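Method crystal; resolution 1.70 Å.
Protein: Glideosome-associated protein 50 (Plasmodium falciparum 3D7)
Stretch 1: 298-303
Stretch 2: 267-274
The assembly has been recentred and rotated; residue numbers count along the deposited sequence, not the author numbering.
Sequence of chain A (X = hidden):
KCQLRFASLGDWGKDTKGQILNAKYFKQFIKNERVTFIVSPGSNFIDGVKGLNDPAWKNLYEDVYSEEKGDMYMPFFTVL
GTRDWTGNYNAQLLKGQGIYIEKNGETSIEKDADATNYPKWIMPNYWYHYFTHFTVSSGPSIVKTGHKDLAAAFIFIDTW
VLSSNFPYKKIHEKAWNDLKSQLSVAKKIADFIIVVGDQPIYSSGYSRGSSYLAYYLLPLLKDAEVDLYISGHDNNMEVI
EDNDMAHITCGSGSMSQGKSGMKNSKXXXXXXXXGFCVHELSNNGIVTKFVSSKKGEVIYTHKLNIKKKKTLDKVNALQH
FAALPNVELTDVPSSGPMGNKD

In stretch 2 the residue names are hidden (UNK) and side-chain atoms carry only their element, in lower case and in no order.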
# COMPACT_ATOMS: atom_id res chain seq x y z
N VAL A 298 17.27 -2.83 -10.81
CA VAL A 298 16.23 -1.83 -11.02
C VAL A 298 15.91 -1.85 -12.52
O VAL A 298 16.76 -1.49 -13.34
CB VAL A 298 16.68 -0.42 -10.59
CG1 VAL A 298 15.62 0.61 -10.94
CG2 VAL A 298 17.00 -0.39 -9.09
N ILE A 299 14.71 -2.32 -12.86
CA ILE A 299 14.34 -2.48 -14.27
C ILE A 299 13.47 -1.35 -14.81
O ILE A 299 13.23 -1.27 -16.02
CB ILE A 299 13.70 -3.86 -14.55
CG1 ILE A 299 12.46 -4.11 -13.69
CG2 ILE A 299 14.73 -4.97 -14.33
CD1 ILE A 299 11.64 -5.32 -14.14
N TYR A 300 13.01 -0.47 -13.93
CA TYR A 300 12.32 0.75 -14.35
C TYR A 300 12.35 1.80 -13.25
O TYR A 300 12.17 1.47 -12.08
CB TYR A 300 10.87 0.46 -14.74
CG TYR A 300 10.21 1.62 -15.46
CD1 TYR A 300 10.52 1.91 -16.78
CD2 TYR A 300 9.28 2.43 -14.81
CE1 TYR A 300 9.93 2.98 -17.44
CE2 TYR A 300 8.68 3.50 -15.46
CZ TYR A 300 9.01 3.77 -16.77
OH TYR A 300 8.42 4.83 -17.41
N THR A 301 12.55 3.05 -13.65
CA THR A 301 12.49 4.18 -12.73
C THR A 301 11.45 5.17 -13.22
O THR A 301 11.56 5.70 -14.33
CB THR A 301 13.86 4.86 -12.60
OG1 THR A 301 14.83 3.89 -12.20
CG2 THR A 301 13.80 5.98 -11.58
N HIS A 302 10.43 5.39 -12.40
CA HIS A 302 9.36 6.33 -12.71
C HIS A 302 9.52 7.58 -11.86
O HIS A 302 9.74 7.49 -10.66
CB HIS A 302 7.99 5.70 -12.45
CG HIS A 302 6.85 6.63 -12.73
ND1 HIS A 302 6.17 7.29 -11.73
CD2 HIS A 302 6.30 7.03 -13.90
CE1 HIS A 302 5.23 8.05 -12.28
NE2 HIS A 302 5.29 7.91 -13.59
N LYS A 303 9.40 8.74 -12.49
CA LYS A 303 9.52 10.02 -11.79
C LYS A 303 8.25 10.83 -11.96
O LYS A 303 7.78 11.05 -13.09
CB LYS A 303 10.74 10.80 -12.30
CG LYS A 303 12.07 10.07 -12.06
CD LYS A 303 13.26 10.83 -12.62
CE LYS A 303 14.56 10.10 -12.30
NZ LYS A 303 15.73 10.68 -13.01
N UNK A 267 -0.01 2.61 -20.09
CA UNK A 267 1.02 1.87 -19.38
C UNK A 267 2.40 2.33 -19.84
O UNK A 267 2.69 2.41 -21.04
c UNK A 267 0.86 0.36 -19.61
o UNK A 267 1.86 -0.36 -18.93
N UNK A 268 3.26 2.66 -18.87
CA UNK A 268 4.62 3.10 -19.15
C UNK A 268 5.62 1.96 -18.96
O UNK A 268 6.71 1.98 -19.53
c UNK A 268 4.57 6.56 -17.33
c UNK A 268 4.38 6.13 -19.80
c UNK A 268 4.18 5.55 -18.41
c UNK A 268 5.00 4.26 -18.24
N UNK A 269 5.25 0.98 -18.15
CA UNK A 269 6.11 -0.14 -17.84
C UNK A 269 5.28 -1.28 -17.30
O UNK A 269 4.35 -1.06 -16.51
c UNK A 269 7.92 -2.16 -14.00
c UNK A 269 7.75 -0.85 -16.02
c UNK A 269 8.88 -2.96 -14.58
c UNK A 269 8.72 -1.65 -16.59
c UNK A 269 7.36 -1.11 -14.71
c UNK A 269 9.29 -2.70 -15.88
c UNK A 269 7.15 0.30 -16.79
N UNK A 270 5.61 -2.49 -17.72
CA UNK A 270 4.98 -3.70 -17.20
C UNK A 270 6.02 -4.81 -17.11
O UNK A 270 6.80 -5.01 -18.04
c UNK A 270 3.83 -4.15 -18.10
c UNK A 270 3.11 -5.38 -17.61
c UNK A 270 1.78 -7.64 -16.67
c UNK A 270 1.90 -5.26 -16.96
c UNK A 270 3.66 -6.65 -17.79
c UNK A 270 3.00 -7.77 -17.33
c UNK A 270 1.22 -6.39 -16.49
N UNK A 271 6.00 -5.55 -16.00
CA UNK A 271 6.85 -6.73 -15.86
C UNK A 271 6.15 -7.79 -15.01
O UNK A 271 5.55 -7.48 -13.99
o UNK A 271 8.99 -7.52 -15.04
c UNK A 271 8.18 -6.37 -15.21
N UNK A 272 6.26 -9.05 -15.44
CA UNK A 272 5.74 -10.17 -14.67
C UNK A 272 6.77 -10.68 -13.65
O UNK A 272 6.48 -11.62 -12.91
o UNK A 272 6.40 -11.80 -16.34
c UNK A 272 5.31 -11.30 -15.60
N UNK A 273 7.95 -10.06 -13.60
CA UNK A 273 9.00 -10.46 -12.66
C UNK A 273 8.53 -10.38 -11.21
O UNK A 273 7.80 -9.46 -10.84
o UNK A 273 12.21 -9.41 -14.13
o UNK A 273 10.54 -10.58 -14.97
c UNK A 273 11.06 -9.88 -14.06
c UNK A 273 10.25 -9.58 -12.81
N UNK A 274 8.97 -11.34 -10.40
CA UNK A 274 8.81 -11.27 -8.95
C UNK A 274 9.73 -10.15 -8.47
O UNK A 274 10.88 -10.06 -8.89
c UNK A 274 8.03 -13.61 -8.58
c UNK A 274 9.35 -12.49 -6.77
c UNK A 274 8.36 -15.04 -8.22
c UNK A 274 9.15 -12.62 -8.29

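Position 267 carries one side-chain carbon followed by one oxygen. It lies out of reach of stretch 1. A single carbon ending in a hydroxyl is serine, so this is Ser267. Its OG is hydrogen-bonded elsewhere in the structure.

Position 268 has four side-chain carbons, forked at the second. The CB lies 3.6 Å from Tyr300 OH, and one terminal carbon sits at the edge of the His302 ring. The fork at the second carbon makes this Leu268. Its CD1 is 3.9 Å from His302 CD2. Chi1 is m and chi2 is t.

Position 269 has one carbon and then a ring of six carbons, with no oxygen attached. The ring lies nearly parallel to that of Tyr300. A bare six-carbon ring on one carbon is phenylalanine, Phe269. Its CG is 3.5 Å from Tyr300 CG, and its CZ is 3.7 Å from Ile299 CD1, which sits at the ring edge.

Position 270 has the same atoms, one carbon and a ring of six. It is out of reach of stretch 1 and buried. This is Phe270, one residue along the strand from Phe269.

Position 271 has one carbon and one oxygen. The oxygen is 3.6 Å from Ile299 CD1. This is Ser271. Its OG accepts a hydrogen bond from the backbone N of position 273, at 3.1 Å.

Position 272 again has one carbon and one oxygen, and does not reach stretch 1. This is Ser272, with chi1 p.

Position 273 has two carbons, the second carrying two oxygens. One of these oxygens lies 4.1 Å from Ile299 CD1. That is a short carboxylate, Asp273, and the oxygen is its OD2. Both carboxylate oxygens are hydrogen-bonded elsewhere in the structure.

Position 274 has four carbons, forked at the first, with one arm two carbons long. It is out of reach of stretch 1. The fork at CB and the longer arm identify Ile274.

The two strands run roughly antiparallel, at 155°, and their axes come no closer than 8.4 Å. No hydrogen bond crosses between the stretches, so the contact is made by side-chain packing. Its centre is Tyr300 against Phe269. Their planes differ by 2°, but the rings are slid apart, with centroids 4.8 Å apart, and barely overlap. The slide puts each CB over the other ring: Phe269 CB and Tyr300 CB each lie 3.5 Å from the centroid of the partner ring, nearly along its normal. Ile299 and Leu268 extend this packing. Together the stretches bury 321 Å².

Stretch 2, residues 267-274: SLFFSSDI
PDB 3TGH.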